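Local coordinates for metallo-beta-lactamase family protein (Thermus thermophilus, PDB 2ZO4), which binds two zinc ions and is probably a hydrolase of the metallo-beta-lactamase superfamily, its precise substrate not established, at residues A[68-73]-A[170-175]. Numbering follows the deposited sequence.
With ZN (zinc ion), chain B.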
ATOM      1  N   LEU A  68      -3.226   5.786  -8.969  1.00  8.40           N
ATOM      2  CA  LEU A  68      -2.455   5.351  -7.801  1.00  8.46           C
ATOM      3  C   LEU A  68      -3.262   4.455  -6.875  1.00  8.53           C
ATOM      4  O   LEU A  68      -4.342   4.831  -6.421  1.00  8.76           O
ATOM      5  CB  LEU A  68      -1.920   6.554  -7.008  1.00  7.96           C
ATOM      6  CG  LEU A  68      -0.948   7.511  -7.705  1.00  8.25           C
ATOM      7  CD1 LEU A  68      -0.533   8.637  -6.759  1.00  7.88           C
ATOM      8  CD2 LEU A  68       0.280   6.781  -8.245  1.00  6.88           C
ATOM      9  N   THR A  69      -2.725   3.273  -6.586  1.00  8.62           N
ATOM     10  CA  THR A  69      -3.348   2.373  -5.620  1.00  8.46           C
ATOM     11  C   THR A  69      -3.250   2.947  -4.208  1.00  8.70           C
ATOM     12  O   THR A  69      -4.213   2.879  -3.444  1.00  8.72           O
ATOM     13  CB  THR A  69      -2.741   0.952  -5.666  1.00  8.49           C
ATOM     14  OG1 THR A  69      -1.338   1.016  -5.380  1.00  8.17           O
ATOM     15  CG2 THR A  69      -2.964   0.315  -7.042  1.00  8.12           C
ATOM     16  N   HIS A  70      -2.094   3.527  -3.882  1.00  8.60           N
ATOM     17  CA  HIS A  70      -1.861   4.153  -2.578  1.00  8.44           C
ATOM     18  C   HIS A  70      -0.625   5.068  -2.549  1.00  8.55           C
ATOM     19  O   HIS A  70       0.084   5.208  -3.551  1.00  8.25           O
ATOM     20  CB  HIS A  70      -1.808   3.102  -1.456  1.00  8.44           C
ATOM     21  CG  HIS A  70      -0.732   2.067  -1.623  1.00  8.28           C
ATOM     22  ND1 HIS A  70      -0.613   1.282  -2.751  1.00  7.79           N
ATOM     23  CD2 HIS A  70       0.246   1.662  -0.780  1.00  7.95           C
ATOM     24  CE1 HIS A  70       0.401   0.449  -2.602  1.00  8.33           C
ATOM     25  NE2 HIS A  70       0.939   0.657  -1.415  1.00  9.35           N
ATOM     26  N   HIS A  71      -0.386   5.670  -1.383  1.00  8.53           N
ATOM     27  CA  HIS A  71       0.608   6.729  -1.197  1.00  8.93           C
ATOM     28  C   HIS A  71       2.030   6.253  -0.889  1.00  9.22           C
ATOM     29  O   HIS A  71       2.938   7.086  -0.765  1.00  9.19           O
ATOM     30  CB  HIS A  71       0.178   7.641  -0.044  1.00  8.67           C
ATOM     31  CG  HIS A  71       0.378   7.024   1.306  1.00  8.30           C
ATOM     32  ND1 HIS A  71      -0.521   6.137   1.857  1.00  7.97           N
ATOM     33  CD2 HIS A  71       1.383   7.147   2.206  1.00  8.46           C
ATOM     34  CE1 HIS A  71      -0.086   5.749   3.042  1.00  8.42           C
ATOM     35  NE2 HIS A  71       1.066   6.349   3.278  1.00  8.76           N
ATOM     36  N   HIS A  72       2.229   4.948  -0.717  1.00  9.40           N
ATOM     37  CA  HIS A  72       3.560   4.446  -0.373  1.00  9.78           C
ATOM     38  C   HIS A  72       4.552   4.803  -1.484  1.00 10.20           C
ATOM     39  O   HIS A  72       4.176   4.834  -2.662  1.00 10.20           O
ATOM     40  CB  HIS A  72       3.545   2.939  -0.074  1.00 10.03           C
ATOM     41  CG  HIS A  72       2.788   2.574   1.170  1.00 10.12           C
ATOM     42  ND1 HIS A  72       2.423   1.277   1.464  1.00 10.48           N
ATOM     43  CD2 HIS A  72       2.313   3.335   2.185  1.00 10.78           C
ATOM     44  CE1 HIS A  72       1.767   1.256   2.611  1.00 11.13           C
ATOM     45  NE2 HIS A  72       1.686   2.491   3.069  1.00 10.73           N
ATOM     46  N   PRO A  73       5.816   5.091  -1.113  1.00 10.35           N
ATOM     47  CA  PRO A  73       6.783   5.678  -2.048  1.00 10.48           C
ATOM     48  C   PRO A  73       7.011   4.858  -3.322  1.00 10.71           C
ATOM     49  O   PRO A  73       7.190   5.432  -4.392  1.00 10.65           O
ATOM     50  CB  PRO A  73       8.075   5.759  -1.219  1.00 10.37           C
ATOM     51  CG  PRO A  73       7.871   4.815  -0.076  1.00 10.63           C
ATOM     52  CD  PRO A  73       6.411   4.857   0.215  1.00 10.27           C
ATOM     53  N   GLY A 170      -6.547  -0.554   4.906  1.00  8.91           N
ATOM     54  CA  GLY A 170      -5.816  -1.514   5.726  1.00  8.89           C
ATOM     55  C   GLY A 170      -4.323  -1.372   5.531  1.00  9.19           C
ATOM     56  O   GLY A 170      -3.616  -0.880   6.412  1.00  9.41           O
ATOM     57  N   HIS A 171      -3.841  -1.804   4.369  1.00  9.38           N
ATOM     58  CA  HIS A 171      -2.452  -1.593   3.984  1.00  9.38           C
ATOM     59  C   HIS A 171      -2.132  -0.095   3.899  1.00  9.27           C
ATOM     60  O   HIS A 171      -1.055   0.342   4.294  1.00  9.18           O
ATOM     61  CB  HIS A 171      -2.159  -2.282   2.655  1.00  9.57           C
ATOM     62  CG  HIS A 171      -0.752  -2.094   2.181  1.00  9.97           C
ATOM     63  ND1 HIS A 171       0.313  -2.770   2.734  1.00 10.63           N
ATOM     64  CD2 HIS A 171      -0.233  -1.293   1.223  1.00  9.92           C
ATOM     65  CE1 HIS A 171       1.427  -2.406   2.127  1.00 10.56           C
ATOM     66  NE2 HIS A 171       1.123  -1.511   1.205  1.00 11.20           N
ATOM     67  N   ALA A 172      -3.077   0.674   3.365  1.00  9.25           N
ATOM     68  CA  ALA A 172      -3.049   2.134   3.432  1.00  9.20           C
ATOM     69  C   ALA A 172      -4.484   2.611   3.551  1.00  9.37           C
ATOM     70  O   ALA A 172      -5.411   1.912   3.133  1.00  9.55           O
ATOM     71  CB  ALA A 172      -2.373   2.731   2.199  1.00  9.28           C
ATOM     72  N   ASP A 173      -4.673   3.796   4.119  1.00  9.61           N
ATOM     73  CA  ASP A 173      -6.015   4.296   4.445  1.00  9.81           C
ATOM     74  C   ASP A 173      -6.912   4.463   3.215  1.00  9.50           C
ATOM     75  O   ASP A 173      -8.063   4.025   3.220  1.00  9.32           O
ATOM     76  CB  ASP A 173      -5.907   5.598   5.240  1.00  9.79           C
ATOM     77  CG  ASP A 173      -5.057   5.437   6.493  1.00 11.26           C
ATOM     78  OD1 ASP A 173      -5.473   4.686   7.397  1.00 11.66           O
ATOM     79  OD2 ASP A 173      -3.967   6.051   6.569  1.00 13.46           O
ATOM     80  N   GLY A 174      -6.375   5.086   2.170  1.00  9.40           N
ATOM     81  CA  GLY A 174      -7.095   5.252   0.907  1.00  9.26           C
ATOM     82  C   GLY A 174      -6.540   4.333  -0.165  1.00  9.24           C
ATOM     83  O   GLY A 174      -6.388   4.727  -1.324  1.00  9.49           O
ATOM     84  N   HIS A 175      -6.225   3.102   0.219  1.00  9.05           N
ATOM     85  CA  HIS A 175      -5.774   2.132  -0.758  1.00  8.89           C
ATOM     86  C   HIS A 175      -6.937   1.771  -1.674  1.00  9.15           C
ATOM     87  O   HIS A 175      -8.056   1.501  -1.216  1.00  9.18           O
ATOM     88  CB  HIS A 175      -5.189   0.886  -0.097  1.00  8.71           C
ATOM     89  CG  HIS A 175      -4.594  -0.077  -1.075  1.00  8.35           C
ATOM     90  ND1 HIS A 175      -5.352  -0.984  -1.781  1.00  7.66           N
ATOM     91  CD2 HIS A 175      -3.314  -0.256  -1.482  1.00  8.14           C
ATOM     92  CE1 HIS A 175      -4.565  -1.687  -2.577  1.00  8.33           C
ATOM     93  NE2 HIS A 175      -3.325  -1.262  -2.415  1.00  8.23           N
TER
HETATM   94 ZN    ZN B 318       2.360  -0.377  -0.035  1.00 14.64          ZN
HETATM   95  O   HOH W   1      -5.462   5.372  -4.101  1.00 15.17           O
HETATM   96  O   HOH W   2       0.180   3.320   5.281  1.00 20.36           O
HETATM   97  O   HOH W   3       4.179  -0.604  -0.859  1.00  8.02           O
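His-70 and His-72 meet His-171 at a shared zinc ion, a case in which the metal, with no direct hydrogen bond between the two segments, is the main polar link between loops far apart in sequence. His-70 and His-171 bind it through NE2, whereas His-72 turns its ND1 inward, 2.2 Å from the zinc. Water 3 and Asp-190 complete the first shell. Because the metal gathers the nitrogens, His-72 ND1 and His-171 NE2 lie 3.1 Å apart without bonding to each other; the edge of the His-72 ring is directed at the His-171 face in an offset edge-to-face pair, planes at 70°.

Hydrogen bonds on the outer nitrogens help set the ring orientations. With CG between its backbone N and carbonyl carbon (chi1 60°), His-70 brings NE2 to the zinc while ND1 donates nearly in the ring plane to Thr-69 OG1 at 2.7 Å. That hydroxyl is bonded in turn to Asp-37, and His-171 ND1, on the side of its ring away from the metal, bonds Asn-199 O. His-72 NE2 donates to water 2 at 2.8 Å. Over one face of His-70 comes His-175 CD2, 3.4 Å from His-70 ND1, with the two rings inclined at 48°. Ala-172 points its methyl at the His-70 CB, 3.7 Å away, and also touches the His-71 ring. Farther along, Thr-69 O receives a CA-H...O contact from His-175 CA at 3.2 Å.

The loop 68-73 carries the start of the family's HxHxDH motif, and with 170-175 it builds most of one half of the dinuclear site. Each of the three histidines here presents one nitrogen to zinc and engages the other in a hydrogen bond that orients its ring, around a metal that could polarise water 3 for hydrolysis.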